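Local structure of hypothetical protein Atu1540 (Agrobacterium tumefaciens str. C58, 2HWJ) at residues A[22-27]-A[129-134]. The protein is of unknown function but is a putative member of the ParB-like nuclease family. Numbering follows the deposited sequence.
Sequences IAVGFR and HDLEDD
Asp133 and Phe26 meet where a two-stranded parallel ladder, 23-24 beside 132-133, runs into helix 26-37. With CG of Asp133 anti to its backbone N (chi1 176°), that atom lies 3.4 Å from Phe26 CG. Carboxylate and ring are stacked, their planes 10° apart, and Asp133 CB sits over the ring centre in a CH-pi contact, 3.5 Å from the Phe26 centroid. OD1 of Asp133 takes the Phe26 N-H at 2.8 Å, a straight bond that reaches the oxygen from above the carboxylate plane, and a water that donates to OD1 accepts from Arg27 N. At the ring edge lie Leu131 O and Val24 CG2.

The ladder is the tight part. Glu132 N bonds to Ile22 O (2.9 Å), Val24 N to Glu132 O (2.9 Å) and, modelled doubtfully short, Asp134 N to Val24 O. Ala23 CB rests against Asp134 CB at 3.7 Å; Val24 CG2 meets Leu131 CB at 4.1 Å, the side chains crossing at about a right angle, with helix 69-77 packed against Val24.

The looser side is the partly exposed Glu132: its extended chain runs beside Ile22, Glu132 OE1 lying 3.6 Å from Ile22 CG2, while OE2 bonds to Ala114 N. Asp134, N-cap of helix 135-146, pairs with Arg166. Asp133 thus accepts a first-turn N-H of helix 26-37, whose dipole would probably favour its negative charge.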
loop_
_atom_site.group_PDB
_atom_site.type_symbol
_atom_site.label_atom_id
_atom_site.label_comp_id
_atom_site.label_asym_id
_atom_site.label_seq_id
_atom_site.Cartn_x
_atom_site.Cartn_y
_atom_site.Cartn_z
ATOM N N ILE A 22 13.215 16.378 -11.414
ATOM C CA ILE A 22 13.931 17.193 -12.364
ATOM C C ILE A 22 12.970 17.910 -13.272
ATOM O O ILE A 22 13.254 19.021 -13.697
ATOM C CB ILE A 22 14.891 16.306 -13.125
ATOM C CG1 ILE A 22 15.951 15.838 -12.147
ATOM C CG2 ILE A 22 15.610 17.080 -14.175
ATOM C CD1 ILE A 22 16.765 14.799 -12.615
ATOM N N ALA A 23 11.790 17.321 -13.521
ATOM C CA ALA A 23 10.908 17.847 -14.588
ATOM C C ALA A 23 9.460 17.940 -14.202
ATOM O O ALA A 23 9.059 17.295 -13.267
ATOM C CB ALA A 23 11.095 17.105 -15.915
ATOM N N VAL A 24 8.720 18.806 -14.897
ATOM C CA VAL A 24 7.270 18.894 -14.811
ATOM C C VAL A 24 6.790 19.291 -16.202
ATOM O O VAL A 24 7.599 19.621 -17.085
ATOM C CB VAL A 24 6.809 20.006 -13.851
ATOM C CG1 VAL A 24 7.062 19.658 -12.401
ATOM C CG2 VAL A 24 7.513 21.386 -14.210
ATOM N N GLY A 25 5.479 19.284 -16.408
ATOM C CA GLY A 25 4.892 19.595 -17.695
ATOM C C GLY A 25 4.471 21.032 -17.586
ATOM O O GLY A 25 3.576 21.375 -16.833
ATOM N N PHE A 26 5.129 21.898 -18.340
ATOM C CA PHE A 26 4.915 23.297 -18.220
ATOM C C PHE A 26 3.534 23.602 -18.644
ATOM O O PHE A 26 2.971 24.569 -18.147
ATOM C CB PHE A 26 5.884 24.022 -19.108
ATOM C CG PHE A 26 7.198 24.247 -18.472
ATOM C CD1 PHE A 26 8.096 25.153 -19.024
ATOM C CD2 PHE A 26 7.558 23.526 -17.308
ATOM C CE1 PHE A 26 9.332 25.339 -18.418
ATOM C CE2 PHE A 26 8.791 23.705 -16.686
ATOM C CZ PHE A 26 9.678 24.596 -17.211
ATOM N N ARG A 27 2.961 22.811 -19.557
ATOM C CA ARG A 27 1.568 23.082 -19.936
ATOM C C ARG A 27 0.647 23.017 -18.702
ATOM O O ARG A 27 -0.250 23.838 -18.565
ATOM C CB ARG A 27 1.062 22.128 -21.034
ATOM C CG ARG A 27 0.407 22.832 -22.193
ATOM C CD ARG A 27 -0.404 21.908 -23.093
ATOM N NE ARG A 27 -1.644 21.489 -22.439
ATOM C CZ ARG A 27 -2.880 21.720 -22.909
ATOM N NH1 ARG A 27 -3.045 22.386 -24.065
ATOM N NH2 ARG A 27 -3.949 21.279 -22.211
ATOM N N HIS A 129 12.506 27.146 -9.499
ATOM C CA HIS A 129 12.621 27.841 -10.784
ATOM C C HIS A 129 13.518 27.089 -11.855
ATOM O O HIS A 129 13.461 27.416 -13.013
ATOM C CB HIS A 129 12.922 29.348 -10.580
ATOM C CG HIS A 129 14.339 29.676 -10.105
ATOM N ND1 HIS A 129 15.493 29.209 -10.731
ATOM C CD2 HIS A 129 14.787 30.509 -9.117
ATOM C CE1 HIS A 129 16.576 29.710 -10.140
ATOM N NE2 HIS A 129 16.173 30.506 -9.161
ATOM N N ASP A 130 14.280 26.055 -11.447
ATOM C CA ASP A 130 15.062 25.162 -12.347
ATOM C C ASP A 130 14.380 23.867 -12.840
ATOM O O ASP A 130 14.955 23.114 -13.525
ATOM C CB ASP A 130 16.325 24.675 -11.656
ATOM C CG ASP A 130 17.352 25.792 -11.410
ATOM O OD1 ASP A 130 17.445 26.737 -12.233
ATOM O OD2 ASP A 130 18.084 25.665 -10.372
ATOM N N LEU A 131 13.165 23.561 -12.474
ATOM C CA LEU A 131 12.514 22.453 -13.124
ATOM C C LEU A 131 12.563 22.556 -14.645
ATOM O O LEU A 131 12.431 23.619 -15.177
ATOM C CB LEU A 131 11.108 22.381 -12.616
ATOM C CG LEU A 131 11.261 21.970 -11.143
ATOM C CD1 LEU A 131 9.941 21.951 -10.395
ATOM C CD2 LEU A 131 11.907 20.561 -11.076
ATOM N N GLU A 132 12.810 21.420 -15.307
ATOM C CA GLU A 132 12.791 21.212 -16.755
ATOM C C GLU A 132 11.390 20.887 -17.228
ATOM O O GLU A 132 10.562 20.377 -16.452
ATOM C CB GLU A 132 13.644 20.015 -17.100
ATOM C CG GLU A 132 15.075 20.286 -16.985
ATOM C CD GLU A 132 15.969 19.048 -17.258
ATOM O OE1 GLU A 132 17.168 19.061 -16.805
ATOM O OE2 GLU A 132 15.501 18.087 -17.939
ATOM N N ASP A 133 11.118 21.116 -18.515
ATOM C CA ASP A 133 9.751 20.937 -19.017
ATOM C C ASP A 133 9.703 19.585 -19.587
ATOM O O ASP A 133 10.423 19.354 -20.560
ATOM C CB ASP A 133 9.422 21.975 -20.073
ATOM C CG ASP A 133 8.023 21.786 -20.726
ATOM O OD1 ASP A 133 7.068 21.158 -20.187
ATOM O OD2 ASP A 133 7.852 22.326 -21.840
ATOM N N ASP A 134 8.899 18.678 -19.000
ATOM C CA ASP A 134 8.657 17.423 -19.703
ATOM C C ASP A 134 7.290 17.405 -20.455
ATOM O O ASP A 134 6.229 17.221 -19.890
ATOM C CB ASP A 134 9.005 16.194 -18.891
ATOM C CG ASP A 134 8.558 14.846 -19.570
ATOM O OD1 ASP A 134 8.138 14.876 -20.776
ATOM O OD2 ASP A 134 8.608 13.733 -18.895
HETATM O O HOH W 1 4.770 20.839 -21.009
#